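Local coordinates for tyrosine-protein phosphatase YwqE (PDB 3QY7), which removes phosphate from phosphotyrosine in the proteins YwqD, YwqF and Ssb, as a manganese-dependent phosphatase of the PHP-like, TIM-barrel type, at residues N50-V55 with Q95-N100; D112-Y117 with N140-E145; Q32-I37 with R201-Q206. All blocks are in the same frame, centred on the assembly; numbering follows the deposited sequence.

Contact 1 of 3, residues N50-V55 with Q95-N100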
loop_
_atom_site.group_PDB
_atom_site.type_symbol
_atom_site.label_atom_id
_atom_site.label_comp_id
_atom_site.label_asym_id
_atom_site.label_seq_id
_atom_site.Cartn_x
_atom_site.Cartn_y
_atom_site.Cartn_z
ATOM N N ASN A 50 16.598 -5.035 -3.127
ATOM C CA ASN A 50 15.801 -5.403 -4.286
ATOM C C ASN A 50 15.799 -4.194 -5.196
ATOM O O ASN A 50 14.919 -3.338 -5.101
ATOM C CB ASN A 50 14.374 -5.766 -3.858
ATOM C CG ASN A 50 14.325 -6.992 -2.966
ATOM O OD1 ASN A 50 13.695 -6.971 -1.906
ATOM N ND2 ASN A 50 14.965 -8.065 -3.389
ATOM N N GLU A 51 16.813 -4.119 -6.059
ATOM C CA GLU A 51 17.020 -2.960 -6.928
ATOM C C GLU A 51 15.886 -2.887 -7.931
ATOM O O GLU A 51 15.277 -3.917 -8.231
ATOM C CB GLU A 51 18.342 -3.066 -7.701
ATOM C CG GLU A 51 19.599 -3.362 -6.869
ATOM C CD GLU A 51 20.070 -2.177 -6.040
ATOM O OE1 GLU A 51 19.417 -1.854 -5.020
ATOM O OE2 GLU A 51 21.113 -1.583 -6.389
ATOM N N PRO A 52 15.611 -1.677 -8.454
ATOM C CA PRO A 52 14.535 -1.491 -9.440
ATOM C C PRO A 52 14.595 -2.454 -10.635
ATOM O O PRO A 52 13.570 -3.039 -10.996
ATOM C CB PRO A 52 14.707 -0.042 -9.870
ATOM C CG PRO A 52 15.215 0.624 -8.609
ATOM C CD PRO A 52 16.168 -0.382 -8.019
ATOM N N ALA A 53 15.775 -2.662 -11.227
ATOM C CA ALA A 53 15.894 -3.624 -12.328
ATOM C C ALA A 53 15.415 -5.026 -11.954
ATOM O O ALA A 53 14.734 -5.676 -12.739
ATOM C CB ALA A 53 17.348 -3.682 -12.863
ATOM N N ALA A 54 15.788 -5.493 -10.759
ATOM C CA ALA A 54 15.425 -6.823 -10.300
ATOM C C ALA A 54 13.919 -6.934 -10.045
ATOM O O ALA A 54 13.325 -7.979 -10.304
ATOM C CB ALA A 54 16.196 -7.176 -9.028
ATOM N N VAL A 55 13.327 -5.861 -9.529
ATOM C CA VAL A 55 11.872 -5.829 -9.318
ATOM C C VAL A 55 11.122 -5.908 -10.656
ATOM O O VAL A 55 10.171 -6.666 -10.786
ATOM C CB VAL A 55 11.422 -4.600 -8.510
ATOM C CG1 VAL A 55 9.879 -4.562 -8.399
ATOM C CG2 VAL A 55 12.039 -4.630 -7.122
ATOM N N GLN A 95 17.070 4.836 -8.154
ATOM C CA GLN A 95 17.513 3.709 -7.352
ATOM C C GLN A 95 16.379 3.240 -6.437
ATOM O O GLN A 95 16.550 2.305 -5.659
ATOM C CB GLN A 95 18.768 4.076 -6.546
ATOM C CG GLN A 95 20.069 4.063 -7.383
ATOM C CD GLN A 95 21.131 5.030 -6.869
ATOM O OE1 GLN A 95 21.219 5.308 -5.665
ATOM N NE2 GLN A 95 21.941 5.554 -7.784
ATOM N N LEU A 96 15.229 3.898 -6.563
ATOM C CA LEU A 96 13.981 3.462 -5.934
ATOM C C LEU A 96 12.889 3.485 -6.983
ATOM O O LEU A 96 12.976 4.220 -7.967
ATOM C CB LEU A 96 13.589 4.380 -4.775
ATOM C CG LEU A 96 14.469 4.446 -3.529
ATOM C CD1 LEU A 96 13.987 5.596 -2.660
ATOM C CD2 LEU A 96 14.456 3.132 -2.770
ATOM N N LEU A 97 11.846 2.692 -6.751
ATOM C CA LEU A 97 10.674 2.662 -7.617
ATOM C C LEU A 97 9.501 3.338 -6.937
ATOM O O LEU A 97 9.255 3.126 -5.740
ATOM C CB LEU A 97 10.272 1.209 -7.925
ATOM C CG LEU A 97 11.130 0.353 -8.851
ATOM C CD1 LEU A 97 10.610 -1.055 -8.887
ATOM C CD2 LEU A 97 11.135 0.940 -10.274
ATOM N N SER A 98 8.782 4.163 -7.691
ATOM C CA SER A 98 7.470 4.595 -7.257
ATOM C C SER A 98 6.463 3.542 -7.723
ATOM O O SER A 98 6.838 2.582 -8.404
ATOM C CB SER A 98 7.132 5.981 -7.798
ATOM O OG SER A 98 7.196 5.977 -9.217
ATOM N N LEU A 99 5.211 3.694 -7.306
ATOM C CA LEU A 99 4.192 2.690 -7.604
ATOM C C LEU A 99 3.859 2.762 -9.087
ATOM O O LEU A 99 3.378 3.774 -9.562
ATOM C CB LEU A 99 2.943 2.923 -6.727
ATOM C CG LEU A 99 3.152 2.806 -5.198
ATOM C CD1 LEU A 99 1.916 3.234 -4.471
ATOM C CD2 LEU A 99 3.543 1.356 -4.809
ATOM N N ASN A 100 4.134 1.676 -9.813
ATOM C CA ASN A 100 3.927 1.643 -11.247
ATOM C C ASN A 100 4.553 2.838 -11.967
ATOM O O ASN A 100 3.996 3.347 -12.943
ATOM C CB ASN A 100 2.425 1.537 -11.584
ATOM C CG ASN A 100 2.193 1.216 -13.045
ATOM O OD1 ASN A 100 2.964 0.482 -13.637
ATOM N ND2 ASN A 100 1.130 1.777 -13.630
HETATM O O HOH W 1 17.548 0.063 -4.710
#
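L97 reaches from the 95-100 loop to the first turn of helix 52-68 and meets P52 and V55 there. Its CB starts toward the helix. CG lies anti to the carbonyl carbon (chi1 -72°) and comes to 3.7 Å from P52 CB, with P52 CA a little farther off. There the side chain forks. CD2 stays with the proline, 3.7 Å from P52 CB. CD1 goes on to the valine, 3.6 Å from V55 CG1, and also touches V55 CB. The L97 and V55 side chains run alongside each other, pointing opposite ways.

P52 is the first residue of the helix and follows the N-cap residue E51. The protein is a PHP-like phosphatase with a TIM-barrel fold, and this contact joins the start of helix 52-68 to the loop between helix 87-92 and strand 104-108. Q79 also holds the loop, its OE1 accepting from L97 N. V55 also packs on P41.

The CG and CD atoms of the proline ring meet backbone. P52 CG is 3.6 Å from Q95 C, and P52 CD is close to Q95 O. That carbonyl oxygen takes a hydrogen bond from a water, 2.6 Å from the water to Q95 O. The same water donates to E51 OE1 at 2.7 Å, bridging the N-cap side chain and the loop.

Contact 2 of 3, residues D112-Y117 with N140-E145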
loop_
_atom_site.group_PDB
_atom_site.type_symbol
_atom_site.label_atom_id
_atom_site.label_comp_id
_atom_site.label_asym_id
_atom_site.label_seq_id
_atom_site.Cartn_x
_atom_site.Cartn_y
_atom_site.Cartn_z
ATOM N N ASP A 112 7.194 1.636 15.309
ATOM C CA ASP A 112 7.110 2.200 16.657
ATOM C C ASP A 112 6.954 3.716 16.712
ATOM O O ASP A 112 6.490 4.250 17.720
ATOM C CB ASP A 112 8.329 1.777 17.489
ATOM C CG ASP A 112 9.637 2.276 16.906
ATOM O OD1 ASP A 112 9.909 2.003 15.720
ATOM O OD2 ASP A 112 10.404 2.947 17.627
ATOM N N HIS A 113 7.356 4.419 15.654
ATOM C CA HIS A 113 7.288 5.886 15.678
ATOM C C HIS A 113 7.231 6.486 14.286
ATOM O O HIS A 113 7.533 5.811 13.293
ATOM C CB HIS A 113 8.486 6.477 16.441
ATOM C CG HIS A 113 9.791 6.333 15.723
ATOM N ND1 HIS A 113 10.493 7.413 15.229
ATOM C CD2 HIS A 113 10.515 5.236 15.403
ATOM C CE1 HIS A 113 11.595 6.986 14.637
ATOM N NE2 HIS A 113 11.633 5.669 14.729
ATOM N N VAL A 114 6.845 7.758 14.232
ATOM C CA VAL A 114 6.925 8.543 13.007
ATOM C C VAL A 114 8.204 9.369 13.088
ATOM O O VAL A 114 8.312 10.243 13.955
ATOM C CB VAL A 114 5.704 9.458 12.835
ATOM C CG1 VAL A 114 5.842 10.313 11.576
ATOM C CG2 VAL A 114 4.422 8.627 12.772
ATOM N N PRO A 115 9.184 9.091 12.202
ATOM C CA PRO A 115 10.431 9.863 12.218
ATOM C C PRO A 115 10.157 11.363 12.126
ATOM O O PRO A 115 9.246 11.798 11.406
ATOM C CB PRO A 115 11.167 9.356 10.977
ATOM C CG PRO A 115 10.685 7.946 10.832
ATOM C CD PRO A 115 9.220 8.027 11.176
ATOM N N ARG A 116 10.936 12.152 12.868
ATOM C CA ARG A 116 10.693 13.585 12.971
ATOM C C ARG A 116 10.835 14.306 11.629
ATOM O O ARG A 116 10.169 15.306 11.403
ATOM C CB ARG A 116 11.628 14.210 14.011
ATOM C CG ARG A 116 11.479 13.644 15.418
ATOM C CD ARG A 116 10.536 14.474 16.289
ATOM N NE ARG A 116 11.156 15.715 16.762
ATOM C CZ ARG A 116 11.969 15.810 17.814
ATOM N NH1 ARG A 116 12.284 14.730 18.528
ATOM N NH2 ARG A 116 12.477 16.990 18.155
ATOM N N TYR A 117 11.674 13.779 10.740
ATOM C CA TYR A 117 11.918 14.422 9.447
ATOM C C TYR A 117 10.866 14.078 8.379
ATOM O O TYR A 117 10.938 14.576 7.262
ATOM C CB TYR A 117 13.318 14.081 8.931
ATOM C CG TYR A 117 13.509 12.612 8.637
ATOM C CD1 TYR A 117 13.962 11.742 9.619
ATOM C CD2 TYR A 117 13.218 12.094 7.370
ATOM C CE1 TYR A 117 14.134 10.399 9.360
ATOM C CE2 TYR A 117 13.386 10.741 7.096
ATOM C CZ TYR A 117 13.838 9.902 8.094
ATOM O OH TYR A 117 14.006 8.566 7.851
ATOM N N ASN A 140 0.879 1.600 12.899
ATOM C CA ASN A 140 1.955 2.355 13.534
ATOM C C ASN A 140 1.596 2.702 14.986
ATOM O O ASN A 140 0.568 3.330 15.240
ATOM C CB ASN A 140 2.244 3.634 12.746
ATOM C CG ASN A 140 3.417 4.398 13.300
ATOM O OD1 ASN A 140 3.265 5.189 14.225
ATOM N ND2 ASN A 140 4.594 4.176 12.726
ATOM N N ARG A 141 2.463 2.303 15.915
ATOM C CA ARG A 141 2.212 2.496 17.353
ATOM C C ARG A 141 2.004 3.964 17.733
ATOM O O ARG A 141 1.085 4.279 18.493
ATOM C CB ARG A 141 3.337 1.893 18.205
ATOM C CG ARG A 141 2.887 1.463 19.619
ATOM C CD ARG A 141 3.928 1.718 20.718
ATOM N NE ARG A 141 5.282 1.286 20.370
ATOM C CZ ARG A 141 5.820 0.114 20.699
ATOM N NH1 ARG A 141 5.128 -0.783 21.390
ATOM N NH2 ARG A 141 7.064 -0.166 20.327
ATOM N N GLU A 142 2.852 4.857 17.216
ATOM C CA GLU A 142 2.718 6.289 17.513
ATOM C C GLU A 142 1.472 6.952 16.926
ATOM O O GLU A 142 0.844 7.795 17.573
ATOM C CB GLU A 142 3.975 7.073 17.115
ATOM C CG GLU A 142 3.987 8.473 17.711
ATOM C CD GLU A 142 5.295 9.224 17.538
ATOM O OE1 GLU A 142 6.231 8.730 16.860
ATOM O OE2 GLU A 142 5.376 10.342 18.100
ATOM N N ILE A 143 1.109 6.599 15.691
ATOM C CA ILE A 143 -0.132 7.116 15.133
ATOM C C ILE A 143 -1.325 6.623 15.959
ATOM O O ILE A 143 -2.269 7.370 16.200
ATOM C CB ILE A 143 -0.295 6.742 13.638
ATOM C CG1 ILE A 143 0.727 7.505 12.798
ATOM C CG2 ILE A 143 -1.707 7.020 13.163
ATOM C CD1 ILE A 143 0.857 7.002 11.355
ATOM N N ARG A 144 -1.269 5.367 16.383
ATOM C CA ARG A 144 -2.296 4.769 17.241
ATOM C C ARG A 144 -2.430 5.546 18.561
ATOM O O ARG A 144 -3.537 5.826 19.020
ATOM C CB ARG A 144 -1.936 3.303 17.498
ATOM C CG ARG A 144 -2.900 2.514 18.368
ATOM C CD ARG A 144 -3.963 1.800 17.548
ATOM N NE ARG A 144 -4.708 0.882 18.402
ATOM C CZ ARG A 144 -4.533 -0.438 18.436
ATOM N NH1 ARG A 144 -3.652 -1.038 17.632
ATOM N NH2 ARG A 144 -5.257 -1.163 19.273
ATOM N N GLU A 145 -1.293 5.902 19.146
ATOM C CA GLU A 145 -1.265 6.680 20.387
ATOM C C GLU A 145 -1.602 8.163 20.188
ATOM O O GLU A 145 -2.173 8.819 21.071
ATOM C CB GLU A 145 0.100 6.510 21.053
ATOM C CG GLU A 145 0.276 5.133 21.697
ATOM C CD GLU A 145 1.732 4.733 21.909
ATOM O OE1 GLU A 145 2.641 5.547 21.614
ATOM O OE2 GLU A 145 1.967 3.591 22.372
HETATM O O HOH W 2 5.831 4.402 20.359
HETATM O O HOH W 3 8.537 10.349 16.966
#
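The N-terminal turn of helix 141-145 carries this contact, with N140 as its N-cap and the 112-117 loop lying against it. The loop follows strand 104-108 of the TIM-barrel-like fold, and the helix comes after the next strand, 131-135. The contact therefore joins two successive strand-to-helix connections. With CG anti to the backbone N (chi1 -176°), beside the carbonyl carbon, the N140 amide sits between the helix start and the loop. N140 OD1 accepts from I143 N at 3.0 Å, in the carbonyl plane and on a lone pair: this is the capping bond. N140 ND2 makes a weak hydrogen bond to H113 O at 3.4 Å.

E142 accepts the stronger of the two bonds across the contact. Its chain is extended beyond CG and brings OE1 to V114 N at 2.9 Å, with an N-H...O angle of 163°. The amide meets this oxygen on its anti side, tilted out of the carboxylate plane. E142 OE1 also lies 3.2 Å from H113 CB. A water donates to both E142 OE1 and V114 O, so the carboxylate holds V114 on two routes.

Beside this, V114 CG2 packs on I143 CG1, 3.9 Å away. I143 itself rests on F178 and L150. R141, which is exposed, bends its chain at chi2 and chi3, and its NH2 comes to 3.7 Å from D112 CB, at the edge of the guanidinium.

Contact 3 of 3, residues Q32-I37 with R201-Q206. With PO4 (phosphate ion), chain E.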
loop_
_atom_site.group_PDB
_atom_site.type_symbol
_atom_site.label_atom_id
_atom_site.label_comp_id
_atom_site.label_asym_id
_atom_site.label_seq_id
_atom_site.Cartn_x
_atom_site.Cartn_y
_atom_site.Cartn_z
ATOM N N GLN A 32 -10.900 -12.622 -5.453
ATOM C CA GLN A 32 -11.316 -11.406 -4.746
ATOM C C GLN A 32 -11.697 -10.244 -5.675
ATOM O O GLN A 32 -12.080 -9.165 -5.198
ATOM C CB GLN A 32 -10.192 -10.964 -3.779
ATOM C CG GLN A 32 -9.999 -11.848 -2.565
ATOM C CD GLN A 32 -10.974 -11.538 -1.435
ATOM O OE1 GLN A 32 -11.893 -10.735 -1.596
ATOM N NE2 GLN A 32 -10.745 -12.140 -0.275
ATOM N N GLY A 33 -11.599 -10.443 -6.989
ATOM C CA GLY A 33 -11.939 -9.399 -7.946
ATOM C C GLY A 33 -10.795 -8.483 -8.324
ATOM O O GLY A 33 -11.004 -7.475 -8.982
ATOM N N ILE A 34 -9.578 -8.842 -7.924
ATOM C CA ILE A 34 -8.397 -8.070 -8.305
ATOM C C ILE A 34 -7.886 -8.534 -9.672
ATOM O O ILE A 34 -7.732 -9.740 -9.886
ATOM C CB ILE A 34 -7.303 -8.201 -7.212
ATOM C CG1 ILE A 34 -7.842 -7.668 -5.866
ATOM C CG2 ILE A 34 -5.997 -7.528 -7.653
ATOM C CD1 ILE A 34 -7.020 -8.073 -4.623
ATOM N N ARG A 35 -7.656 -7.587 -10.590
ATOM C CA ARG A 35 -7.125 -7.907 -11.929
ATOM C C ARG A 35 -5.701 -7.400 -12.090
ATOM O O ARG A 35 -4.972 -7.841 -12.980
ATOM C CB ARG A 35 -7.964 -7.274 -13.061
ATOM C CG ARG A 35 -9.455 -7.094 -12.812
ATOM C CD ARG A 35 -10.178 -8.373 -12.445
ATOM N NE ARG A 35 -10.314 -9.307 -13.561
ATOM C CZ ARG A 35 -9.683 -10.478 -13.653
ATOM N NH1 ARG A 35 -8.847 -10.879 -12.698
ATOM N NH2 ARG A 35 -9.899 -11.252 -14.710
ATOM N N THR A 36 -5.321 -6.450 -11.238
ATOM C CA THR A 36 -4.043 -5.782 -11.394
ATOM C C THR A 36 -3.433 -5.613 -10.013
ATOM O O THR A 36 -4.114 -5.129 -9.111
ATOM C CB THR A 36 -4.209 -4.402 -12.046
ATOM O OG1 THR A 36 -4.996 -4.527 -13.251
ATOM C CG2 THR A 36 -2.845 -3.784 -12.371
ATOM N N ILE A 37 -2.167 -6.008 -9.860
ATOM C CA ILE A 37 -1.446 -5.839 -8.602
ATOM C C ILE A 37 -0.210 -5.018 -8.860
ATOM O O ILE A 37 0.548 -5.313 -9.779
ATOM C CB ILE A 37 -1.031 -7.201 -7.978
ATOM C CG1 ILE A 37 -2.286 -7.931 -7.481
ATOM C CG2 ILE A 37 -0.005 -6.963 -6.838
ATOM C CD1 ILE A 37 -2.051 -9.321 -6.911
ATOM N N ARG A 201 -1.578 -13.841 6.178
ATOM C CA ARG A 201 -1.526 -12.489 5.710
ATOM C C ARG A 201 -1.998 -12.461 4.277
ATOM O O ARG A 201 -1.257 -12.311 3.418
ATOM C CB ARG A 201 -0.107 -11.941 5.845
ATOM C CG ARG A 201 0.220 -11.541 7.235
ATOM C CD ARG A 201 1.580 -10.900 7.299
ATOM N NE ARG A 201 1.500 -9.500 6.940
ATOM C CZ ARG A 201 2.516 -8.666 7.068
ATOM N NH1 ARG A 201 2.386 -7.412 6.736
ATOM N NH2 ARG A 201 3.639 -9.099 7.563
ATOM N N ASN A 202 -3.260 -12.697 4.093
ATOM C CA ASN A 202 -3.787 -12.808 2.765
ATOM C C ASN A 202 -4.655 -11.612 2.338
ATOM O O ASN A 202 -4.437 -10.581 2.832
ATOM C CB ASN A 202 -4.462 -14.123 2.576
ATOM C CG ASN A 202 -5.529 -14.327 3.534
ATOM O OD1 ASN A 202 -5.957 -13.406 4.165
ATOM N ND2 ASN A 202 -6.008 -15.519 3.627
ATOM N N PHE A 203 -5.521 -11.732 1.363
ATOM C CA PHE A 203 -6.138 -10.540 0.831
ATOM C C PHE A 203 -7.336 -9.902 1.606
ATOM O O PHE A 203 -7.227 -8.786 2.037
ATOM C CB PHE A 203 -6.531 -10.801 -0.626
ATOM C CG PHE A 203 -5.365 -10.942 -1.547
ATOM C CD1 PHE A 203 -4.683 -12.121 -1.618
ATOM C CD2 PHE A 203 -4.917 -9.906 -2.319
ATOM C CE1 PHE A 203 -3.616 -12.255 -2.399
ATOM C CE2 PHE A 203 -3.872 -10.063 -3.092
ATOM C CZ PHE A 203 -3.197 -11.238 -3.128
ATOM N N HIS A 204 -8.412 -10.660 1.813
ATOM C CA HIS A 204 -9.567 -10.161 2.571
ATOM C C HIS A 204 -10.182 -8.887 1.979
ATOM O O HIS A 204 -10.769 -8.047 2.670
ATOM C CB HIS A 204 -9.237 -10.096 4.072
ATOM C CG HIS A 204 -9.373 -11.433 4.728
ATOM N ND1 HIS A 204 -10.563 -11.875 5.266
ATOM C CD2 HIS A 204 -8.515 -12.473 4.817
ATOM C CE1 HIS A 204 -10.414 -13.108 5.712
ATOM N NE2 HIS A 204 -9.174 -13.489 5.464
ATOM N N THR A 205 -10.054 -8.791 0.662
ATOM C CA THR A 205 -10.460 -7.628 -0.106
ATOM C C THR A 205 -11.963 -7.348 -0.018
ATOM O O THR A 205 -12.378 -6.238 0.333
ATOM C CB THR A 205 -10.058 -7.820 -1.585
ATOM O OG1 THR A 205 -8.714 -8.331 -1.648
ATOM C CG2 THR A 205 -10.136 -6.513 -2.332
ATOM N N GLN A 206 -12.770 -8.354 -0.340
ATOM C CA GLN A 206 -14.225 -8.201 -0.327
ATOM C C GLN A 206 -14.751 -7.991 1.082
ATOM O O GLN A 206 -15.685 -7.188 1.290
ATOM C CB GLN A 206 -14.890 -9.402 -1.001
ATOM C CG GLN A 206 -14.624 -9.464 -2.508
ATOM C CD GLN A 206 -15.166 -8.278 -3.293
ATOM O OE1 GLN A 206 -16.178 -7.670 -2.932
ATOM N NE2 GLN A 206 -14.489 -7.945 -4.379
HETATM P P PO4 E . 5.687 -5.732 5.587
HETATM O O1 PO4 E . 4.934 -5.822 4.263
HETATM O O2 PO4 E . 4.833 -6.228 6.694
HETATM O O3 PO4 E . 6.904 -6.598 5.520
HETATM O O4 PO4 E . 6.111 -4.307 5.877
HETATM O O HOH W 4 -8.962 -13.362 1.535
#
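Q32 and Q206 pair across the start of helix 205-216, at the place where helix 19-31 has ended in a Schellman motif. G33 closes that motif with positive phi, then the chain runs into strand 36-38 of the TIM-barrel-like fold.

Two hydrogen bonds cross here, and each glutamine supplies a side-chain atom. Q206 NE2 donates to Q32 O at 2.8 Å, with an N-H...O angle of 171°. Q32 CG lies beside the backbone N (chi1 -71°) and the chain then bends at chi2, which lets OE1 accept from Q206 N, also at 2.8 Å. Both donors stand above the plane of the carbonyl they meet. The two side-chain amide planes are only 17° apart. Q32 OE1 also lies close to Q206 CG. At the other end of its amide, Q32 NE2 donates to E207 OE1, and more weakly to a water that also accepts from H204 N.

In the apolar part, I34 CD1 meets the F203 ring obliquely, 3.6 Å from F203 CD2. It also lies 3.4 Å from the hydroxyl oxygen T205 OG1. I37 CD1 is farther off, 4.3 Å from F203 CE2. F203 also touches A29 of helix 19-31 and D3 of strand 2-3.

R201, at the start of the 201-206 segment, is hydrogen-bonded to a phosphate ion, probably from the crystallisation liquor. R201 also touches H196, a magnesium ligand, and makes a long, weak ion pair with D194, an iron ligand. Phosphate O2 lies at the edge of the guanidinium, in its plane. R201 NH1 donates to phosphate O2 at 2.7 Å, and R201 NH2 adds a weaker bond to the same oxygen.

In the fold
From the N terminus, the first segment met is 32-37, which opens contact 3. This contact closes only at 201-206, so it spans most of the chain and brings the end of helix 19-31 and strand 36-38 against the start of helix 205-216. Contacts 1 and 2 both nest inside that loop. Contact 1 ties the start of helix 52-68 to the loop before strand 104-108. It closes before contact 2 opens, so the two stand in series and do not cross. Contact 2 joins the loop between strand 104-108 and helix 118-127 to the start of helix 141-145, which follows strand 131-135. Contacts 2 and 3 lie on opposite sides of the chain's centre.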